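Local coordinates for aspartokinase (PDB 2CDQ), which phosphorylates L-aspartate with ATP, the first step of the aspartate-family pathway to lysine, threonine, methionine and isoleucine, and carries lysine and S-adenosylmethionine as allosteric effectors, at residues A439-M452 with F464-L478. Sequence-based numbering, arbitrary orientation.
Sequences AFHVLYTKGVNVQM and FIVNEAEAEGCVQAL
F464 leans its ring at a slant against that of F440, the centroids 5.1 Å apart and the planes at 58°, with F440 CZ nearest to F464 CE2. Both methyls of V450 abut F464 CB, CG2 reaching on to CG, while L443 CD1 and A439 CB approach the ring further out. Between helix 439-446 and helix 468-478, whose axes pass 9.9 Å apart at 131°, A477 CB sits between V442 CG1 and K446 CD, L478 CD2 lies against A439 and V442, and C474 SG touches both L443 CD2 and V448 CG2, 3.8 Å from each. A Schellman motif at G447 ends the first helix and turns the chain toward V448. With CG1 anti to its backbone N, V448 rests that methyl on V466 CG2 and on the carboxylate of E470, whose OE1 accepts the backbone N-H of N467 at 2.8 Å through its anti lone pair. Beyond V450 two backbone bonds link the segments, Q451 N to I465 O and I465 N to M452 O, both at 2.8 Å. M452 and I465 run side by side, packing also on V374 of strand 372-378, the side chain of M452 about 10 Å from a bound lysine. The side chains of Q451 and N467 cross at about a right angle, their amide planes 51° apart, Q451 NE2 giving N467 OD1 a weak bond while R420 holds Q451 OE1. The contact thus joins both helices of the second ACT domain to its sheet through an apolar interior, with the stronger polar bonds gathered at the strand end.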
ATOM      1  N   ALA A 439     -11.157  19.644   3.397  1.00 48.92           N
ATOM      2  CA  ALA A 439      -9.700  19.562   3.324  1.00 49.24           C
ATOM      3  C   ALA A 439      -9.184  19.956   1.941  1.00 49.81           C
ATOM      4  O   ALA A 439      -8.381  20.889   1.807  1.00 49.82           O
ATOM      5  CB  ALA A 439      -9.235  18.169   3.687  1.00 48.98           C
ATOM      6  N   PHE A 440      -9.672  19.260   0.916  1.00 50.35           N
ATOM      7  CA  PHE A 440      -9.251  19.523  -0.452  1.00 50.83           C
ATOM      8  C   PHE A 440      -9.691  20.888  -0.952  1.00 51.34           C
ATOM      9  O   PHE A 440      -9.003  21.490  -1.785  1.00 51.69           O
ATOM     10  CB  PHE A 440      -9.700  18.409  -1.389  1.00 50.78           C
ATOM     11  CG  PHE A 440      -8.921  17.145  -1.210  1.00 50.77           C
ATOM     12  CD1 PHE A 440      -9.433  16.099  -0.448  1.00 50.24           C
ATOM     13  CD2 PHE A 440      -7.653  17.013  -1.774  1.00 49.94           C
ATOM     14  CE1 PHE A 440      -8.703  14.934  -0.268  1.00 51.16           C
ATOM     15  CE2 PHE A 440      -6.917  15.851  -1.601  1.00 49.84           C
ATOM     16  CZ  PHE A 440      -7.438  14.809  -0.848  1.00 50.53           C
ATOM     17  N   HIS A 441     -10.811  21.392  -0.435  1.00 51.57           N
ATOM     18  CA  HIS A 441     -11.195  22.756  -0.751  1.00 51.76           C
ATOM     19  C   HIS A 441     -10.102  23.706  -0.276  1.00 51.82           C
ATOM     20  O   HIS A 441      -9.678  24.594  -1.022  1.00 51.98           O
ATOM     21  CB  HIS A 441     -12.522  23.151  -0.123  1.00 51.75           C
ATOM     22  CG  HIS A 441     -12.844  24.600  -0.308  1.00 52.59           C
ATOM     23  ND1 HIS A 441     -13.126  25.148  -1.544  1.00 53.21           N
ATOM     24  CD2 HIS A 441     -12.883  25.625   0.577  1.00 52.74           C
ATOM     25  CE1 HIS A 441     -13.345  26.443  -1.408  1.00 53.21           C
ATOM     26  NE2 HIS A 441     -13.204  26.758  -0.131  1.00 53.21           N
ATOM     27  N   VAL A 442      -9.642  23.499   0.958  1.00 51.74           N
ATOM     28  CA  VAL A 442      -8.570  24.317   1.530  1.00 51.52           C
ATOM     29  C   VAL A 442      -7.310  24.224   0.668  1.00 51.81           C
ATOM     30  O   VAL A 442      -6.732  25.247   0.290  1.00 51.82           O
ATOM     31  CB  VAL A 442      -8.268  23.931   3.000  1.00 51.26           C
ATOM     32  CG1 VAL A 442      -7.015  24.616   3.492  1.00 50.71           C
ATOM     33  CG2 VAL A 442      -9.441  24.287   3.893  1.00 50.96           C
ATOM     34  N   LEU A 443      -6.911  22.996   0.341  1.00 51.92           N
ATOM     35  CA  LEU A 443      -5.714  22.773  -0.454  1.00 52.03           C
ATOM     36  C   LEU A 443      -5.813  23.401  -1.848  1.00 52.67           C
ATOM     37  O   LEU A 443      -4.831  23.969  -2.339  1.00 52.90           O
ATOM     38  CB  LEU A 443      -5.391  21.283  -0.539  1.00 51.57           C
ATOM     39  CG  LEU A 443      -4.967  20.629   0.776  1.00 50.87           C
ATOM     40  CD1 LEU A 443      -4.730  19.154   0.566  1.00 49.92           C
ATOM     41  CD2 LEU A 443      -3.709  21.277   1.347  1.00 51.00           C
ATOM     42  N   TYR A 444      -6.994  23.307  -2.467  1.00 53.10           N
ATOM     43  CA  TYR A 444      -7.259  23.915  -3.781  1.00 53.29           C
ATOM     44  C   TYR A 444      -7.122  25.438  -3.730  1.00 53.14           C
ATOM     45  O   TYR A 444      -6.526  26.043  -4.627  1.00 53.10           O
ATOM     46  CB  TYR A 444      -8.643  23.500  -4.299  1.00 53.63           C
ATOM     47  CG  TYR A 444      -9.202  24.348  -5.430  1.00 54.84           C
ATOM     48  CD1 TYR A 444      -8.679  24.262  -6.719  1.00 55.93           C
ATOM     49  CD2 TYR A 444     -10.273  25.216  -5.210  1.00 56.49           C
ATOM     50  CE1 TYR A 444      -9.193  25.034  -7.756  1.00 57.41           C
ATOM     51  CE2 TYR A 444     -10.796  25.993  -6.238  1.00 57.71           C
ATOM     52  CZ  TYR A 444     -10.252  25.898  -7.510  1.00 58.54           C
ATOM     53  OH  TYR A 444     -10.763  26.668  -8.540  1.00 60.03           O
ATOM     54  N   THR A 445      -7.671  26.037  -2.671  1.00 52.99           N
ATOM     55  CA  THR A 445      -7.566  27.481  -2.411  1.00 52.77           C
ATOM     56  C   THR A 445      -6.102  27.948  -2.415  1.00 52.53           C
ATOM     57  O   THR A 445      -5.767  28.997  -2.981  1.00 52.54           O
ATOM     58  CB  THR A 445      -8.248  27.841  -1.064  1.00 52.77           C
ATOM     59  OG1 THR A 445      -9.638  27.501  -1.132  1.00 52.80           O
ATOM     60  CG2 THR A 445      -8.111  29.323  -0.736  1.00 52.96           C
ATOM     61  N   LYS A 446      -5.239  27.146  -1.796  1.00 52.13           N
ATOM     62  CA  LYS A 446      -3.820  27.444  -1.704  1.00 51.70           C
ATOM     63  C   LYS A 446      -3.071  27.080  -2.978  1.00 51.33           C
ATOM     64  O   LYS A 446      -1.927  27.490  -3.154  1.00 51.82           O
ATOM     65  CB  LYS A 446      -3.199  26.700  -0.523  1.00 51.92           C
ATOM     66  CG  LYS A 446      -3.759  27.085   0.847  1.00 52.35           C
ATOM     67  CD  LYS A 446      -3.088  26.288   1.966  1.00 52.77           C
ATOM     68  CE  LYS A 446      -1.647  26.723   2.209  1.00 52.30           C
ATOM     69  NZ  LYS A 446      -1.593  28.110   2.746  1.00 52.99           N
ATOM     70  N   GLY A 447      -3.702  26.310  -3.861  1.00 50.59           N
ATOM     71  CA  GLY A 447      -3.042  25.851  -5.083  1.00 49.74           C
ATOM     72  C   GLY A 447      -2.112  24.679  -4.821  1.00 49.35           C
ATOM     73  O   GLY A 447      -1.129  24.477  -5.538  1.00 48.99           O
ATOM     74  N   VAL A 448      -2.431  23.903  -3.789  1.00 49.23           N
ATOM     75  CA  VAL A 448      -1.627  22.744  -3.404  1.00 49.24           C
ATOM     76  C   VAL A 448      -2.253  21.452  -3.911  1.00 49.35           C
ATOM     77  O   VAL A 448      -3.444  21.214  -3.705  1.00 49.40           O
ATOM     78  CB  VAL A 448      -1.470  22.650  -1.877  1.00 49.11           C
ATOM     79  CG1 VAL A 448      -0.625  21.449  -1.499  1.00 48.72           C
ATOM     80  CG2 VAL A 448      -0.862  23.928  -1.324  1.00 49.09           C
ATOM     81  N   ASN A 449      -1.445  20.631  -4.579  1.00 49.37           N
ATOM     82  CA  ASN A 449      -1.858  19.295  -4.998  1.00 49.42           C
ATOM     83  C   ASN A 449      -1.145  18.216  -4.204  1.00 49.23           C
ATOM     84  O   ASN A 449       0.082  18.186  -4.145  1.00 49.60           O
ATOM     85  CB  ASN A 449      -1.625  19.084  -6.495  1.00 49.44           C
ATOM     86  CG  ASN A 449      -2.634  19.826  -7.354  1.00 49.88           C
ATOM     87  OD1 ASN A 449      -3.762  20.104  -6.928  1.00 49.21           O
ATOM     88  ND2 ASN A 449      -2.235  20.142  -8.581  1.00 50.86           N
ATOM     89  N   VAL A 450      -1.929  17.345  -3.586  1.00 48.94           N
ATOM     90  CA  VAL A 450      -1.407  16.221  -2.828  1.00 48.69           C
ATOM     91  C   VAL A 450      -0.820  15.208  -3.794  1.00 48.55           C
ATOM     92  O   VAL A 450      -1.476  14.812  -4.759  1.00 48.60           O
ATOM     93  CB  VAL A 450      -2.516  15.574  -1.971  1.00 48.79           C
ATOM     94  CG1 VAL A 450      -2.037  14.280  -1.349  1.00 49.01           C
ATOM     95  CG2 VAL A 450      -2.985  16.547  -0.891  1.00 48.47           C
ATOM     96  N   GLN A 451       0.417  14.796  -3.531  1.00 48.57           N
ATOM     97  CA  GLN A 451       1.128  13.865  -4.414  1.00 48.68           C
ATOM     98  C   GLN A 451       0.751  12.399  -4.206  1.00 48.67           C
ATOM     99  O   GLN A 451       0.853  11.598  -5.133  1.00 48.60           O
ATOM    100  CB  GLN A 451       2.637  14.022  -4.264  1.00 48.77           C
ATOM    101  CG  GLN A 451       3.192  15.332  -4.791  1.00 48.75           C
ATOM    102  CD  GLN A 451       4.546  15.634  -4.196  1.00 49.53           C
ATOM    103  OE1 GLN A 451       5.494  14.864  -4.363  1.00 49.54           O
ATOM    104  NE2 GLN A 451       4.643  16.747  -3.474  1.00 50.03           N
ATOM    105  N   MET A 452       0.315  12.058  -2.995  1.00 48.56           N
ATOM    106  CA  MET A 452       0.003  10.679  -2.646  1.00 48.70           C
ATOM    107  C   MET A 452      -1.036  10.665  -1.530  1.00 48.84           C
ATOM    108  O   MET A 452      -0.892  11.388  -0.540  1.00 49.47           O
ATOM    109  CB  MET A 452       1.290   9.956  -2.223  1.00 48.61           C
ATOM    110  CG  MET A 452       1.138   8.525  -1.746  1.00 48.76           C
ATOM    111  SD  MET A 452       2.761   7.749  -1.536  1.00 50.09           S
ATOM    112  CE  MET A 452       2.321   6.299  -0.587  1.00 49.10           C
ATOM    113  N   PHE A 464      -1.865  12.576   3.478  1.00 52.45           N
ATOM    114  CA  PHE A 464      -1.480  13.239   2.231  1.00 52.03           C
ATOM    115  C   PHE A 464       0.022  13.409   2.189  1.00 51.24           C
ATOM    116  O   PHE A 464       0.627  13.849   3.169  1.00 51.06           O
ATOM    117  CB  PHE A 464      -2.060  14.651   2.122  1.00 52.49           C
ATOM    118  CG  PHE A 464      -3.515  14.754   2.426  1.00 53.40           C
ATOM    119  CD1 PHE A 464      -3.984  15.816   3.189  1.00 54.38           C
ATOM    120  CD2 PHE A 464      -4.419  13.813   1.946  1.00 54.43           C
ATOM    121  CE1 PHE A 464      -5.330  15.939   3.476  1.00 55.76           C
ATOM    122  CE2 PHE A 464      -5.770  13.922   2.230  1.00 55.74           C
ATOM    123  CZ  PHE A 464      -6.230  14.986   2.998  1.00 56.49           C
ATOM    124  N   ILE A 465       0.621  13.098   1.048  1.00 50.35           N
ATOM    125  CA  ILE A 465       2.024  13.447   0.829  1.00 49.53           C
ATOM    126  C   ILE A 465       2.123  14.788   0.097  1.00 49.26           C
ATOM    127  O   ILE A 465       1.540  14.991  -0.972  1.00 49.29           O
ATOM    128  CB  ILE A 465       2.822  12.323   0.135  1.00 49.32           C
ATOM    129  CG1 ILE A 465       3.181  11.239   1.150  1.00 48.77           C
ATOM    130  CG2 ILE A 465       4.092  12.864  -0.509  1.00 48.49           C
ATOM    131  CD1 ILE A 465       2.012  10.378   1.586  1.00 48.88           C
ATOM    132  N   VAL A 466       2.869  15.693   0.707  1.00 48.67           N
ATOM    133  CA  VAL A 466       2.948  17.061   0.274  1.00 48.22           C
ATOM    134  C   VAL A 466       4.451  17.414   0.172  1.00 48.13           C
ATOM    135  O   VAL A 466       5.302  16.581   0.513  1.00 48.15           O
ATOM    136  CB  VAL A 466       2.149  17.920   1.285  1.00 48.17           C
ATOM    137  CG1 VAL A 466       3.037  18.451   2.409  1.00 47.97           C
ATOM    138  CG2 VAL A 466       1.377  19.019   0.586  1.00 47.99           C
ATOM    139  N   ASN A 467       4.792  18.602  -0.324  1.00 47.70           N
ATOM    140  CA  ASN A 467       6.194  19.038  -0.277  1.00 47.65           C
ATOM    141  C   ASN A 467       6.572  19.651   1.072  1.00 47.93           C
ATOM    142  O   ASN A 467       5.796  20.415   1.655  1.00 47.77           O
ATOM    143  CB  ASN A 467       6.519  20.020  -1.405  1.00 47.48           C
ATOM    144  CG  ASN A 467       6.530  19.356  -2.764  1.00 46.75           C
ATOM    145  OD1 ASN A 467       7.067  18.254  -2.931  1.00 47.08           O
ATOM    146  ND2 ASN A 467       5.930  20.019  -3.748  1.00 44.14           N
ATOM    147  N   GLU A 468       7.768  19.320   1.559  1.00 48.29           N
ATOM    148  CA  GLU A 468       8.240  19.814   2.858  1.00 48.67           C
ATOM    149  C   GLU A 468       8.074  21.329   3.031  1.00 48.50           C
ATOM    150  O   GLU A 468       7.648  21.790   4.090  1.00 48.52           O
ATOM    151  CB  GLU A 468       9.690  19.380   3.118  1.00 48.80           C
ATOM    152  CG  GLU A 468      10.375  20.057   4.312  1.00 50.05           C
ATOM    153  CD  GLU A 468       9.852  19.624   5.685  1.00 52.41           C
ATOM    154  OE1 GLU A 468      10.288  20.239   6.687  1.00 54.00           O
ATOM    155  OE2 GLU A 468       9.026  18.684   5.780  1.00 52.73           O
ATOM    156  N   ALA A 469       8.388  22.085   1.980  1.00 48.53           N
ATOM    157  CA  ALA A 469       8.348  23.548   2.024  1.00 48.64           C
ATOM    158  C   ALA A 469       6.945  24.147   2.196  1.00 48.85           C
ATOM    159  O   ALA A 469       6.807  25.246   2.726  1.00 49.01           O
ATOM    160  CB  ALA A 469       9.024  24.130   0.790  1.00 48.44           C
ATOM    161  N   GLU A 470       5.915  23.433   1.745  1.00 49.04           N
ATOM    162  CA  GLU A 470       4.544  23.943   1.770  1.00 49.07           C
ATOM    163  C   GLU A 470       3.741  23.370   2.944  1.00 49.18           C
ATOM    164  O   GLU A 470       2.629  23.827   3.237  1.00 48.98           O
ATOM    165  CB  GLU A 470       3.849  23.625   0.440  1.00 49.10           C
ATOM    166  CG  GLU A 470       3.545  22.139   0.235  1.00 49.64           C
ATOM    167  CD  GLU A 470       3.121  21.781  -1.183  1.00 50.45           C
ATOM    168  OE1 GLU A 470       3.238  20.590  -1.539  1.00 51.15           O
ATOM    169  OE2 GLU A 470       2.677  22.672  -1.942  1.00 50.58           O
ATOM    170  N   ALA A 471       4.328  22.381   3.611  1.00 49.49           N
ATOM    171  CA  ALA A 471       3.660  21.589   4.642  1.00 50.13           C
ATOM    172  C   ALA A 471       3.106  22.415   5.800  1.00 50.58           C
ATOM    173  O   ALA A 471       1.928  22.324   6.124  1.00 50.26           O
ATOM    174  CB  ALA A 471       4.615  20.503   5.166  1.00 50.11           C
ATOM    175  N   GLU A 472       3.971  23.210   6.419  1.00 51.60           N
ATOM    176  CA  GLU A 472       3.630  23.989   7.605  1.00 52.54           C
ATOM    177  C   GLU A 472       2.467  24.957   7.343  1.00 52.73           C
ATOM    178  O   GLU A 472       1.526  25.036   8.135  1.00 52.91           O
ATOM    179  CB  GLU A 472       4.869  24.736   8.094  1.00 52.70           C
ATOM    180  CG  GLU A 472       4.883  25.039   9.567  1.00 54.49           C
ATOM    181  CD  GLU A 472       6.211  25.591  10.032  1.00 57.61           C
ATOM    182  OE1 GLU A 472       6.209  26.400  10.982  1.00 59.58           O
ATOM    183  OE2 GLU A 472       7.258  25.222   9.456  1.00 58.66           O
ATOM    184  N   GLY A 473       2.532  25.669   6.221  1.00 52.92           N
ATOM    185  CA  GLY A 473       1.454  26.555   5.792  1.00 53.06           C
ATOM    186  C   GLY A 473       0.152  25.827   5.518  1.00 53.22           C
ATOM    187  O   GLY A 473      -0.927  26.395   5.691  1.00 53.46           O
ATOM    188  N   CYS A 474       0.247  24.571   5.086  1.00 53.20           N
ATOM    189  CA  CYS A 474      -0.940  23.747   4.858  1.00 53.26           C
ATOM    190  C   CYS A 474      -1.588  23.346   6.175  1.00 52.90           C
ATOM    191  O   CYS A 474      -2.809  23.425   6.314  1.00 53.39           O
ATOM    192  CB  CYS A 474      -0.602  22.492   4.051  1.00 53.25           C
ATOM    193  SG  CYS A 474      -0.353  22.768   2.294  1.00 54.94           S
ATOM    194  N   VAL A 475      -0.770  22.914   7.133  1.00 52.19           N
ATOM    195  CA  VAL A 475      -1.261  22.506   8.446  1.00 51.37           C
ATOM    196  C   VAL A 475      -2.030  23.654   9.105  1.00 51.11           C
ATOM    197  O   VAL A 475      -3.135  23.462   9.616  1.00 51.19           O
ATOM    198  CB  VAL A 475      -0.120  22.001   9.361  1.00 51.16           C
ATOM    199  CG1 VAL A 475      -0.612  21.821  10.781  1.00 51.00           C
ATOM    200  CG2 VAL A 475       0.438  20.687   8.839  1.00 50.51           C
ATOM    201  N   GLN A 476      -1.450  24.846   9.059  1.00 50.66           N
ATOM    202  CA  GLN A 476      -2.081  26.037   9.619  1.00 50.30           C
ATOM    203  C   GLN A 476      -3.423  26.325   8.956  1.00 50.01           C
ATOM    204  O   GLN A 476      -4.416  26.565   9.645  1.00 50.06           O
ATOM    205  CB  GLN A 476      -1.153  27.244   9.486  1.00 50.30           C
ATOM    206  CG  GLN A 476       0.161  27.086  10.238  1.00 50.26           C
ATOM    207  CD  GLN A 476       1.138  28.208   9.961  1.00 50.92           C
ATOM    208  OE1 GLN A 476       0.758  29.287   9.499  1.00 50.86           O
ATOM    209  NE2 GLN A 476       2.409  27.961  10.248  1.00 51.43           N
ATOM    210  N   ALA A 477      -3.448  26.289   7.625  1.00 49.57           N
ATOM    211  CA  ALA A 477      -4.682  26.487   6.867  1.00 49.31           C
ATOM    212  C   ALA A 477      -5.756  25.455   7.247  1.00 49.21           C
ATOM    213  O   ALA A 477      -6.906  25.814   7.523  1.00 48.98           O
ATOM    214  CB  ALA A 477      -4.396  26.447   5.382  1.00 49.08           C
ATOM    215  N   LEU A 478      -5.369  24.181   7.283  1.00 49.14           N
ATOM    216  CA  LEU A 478      -6.289  23.106   7.635  1.00 49.30           C
ATOM    217  C   LEU A 478      -6.858  23.293   9.044  1.00 49.70           C
ATOM    218  O   LEU A 478      -8.059  23.114   9.268  1.00 49.80           O
ATOM    219  CB  LEU A 478      -5.613  21.738   7.483  1.00 49.09           C
ATOM    220  CG  LEU A 478      -5.393  21.226   6.048  1.00 48.76           C
ATOM    221  CD1 LEU A 478      -4.588  19.942   6.049  1.00 47.38           C
ATOM    222  CD2 LEU A 478      -6.707  21.021   5.285  1.00 47.68           C
TER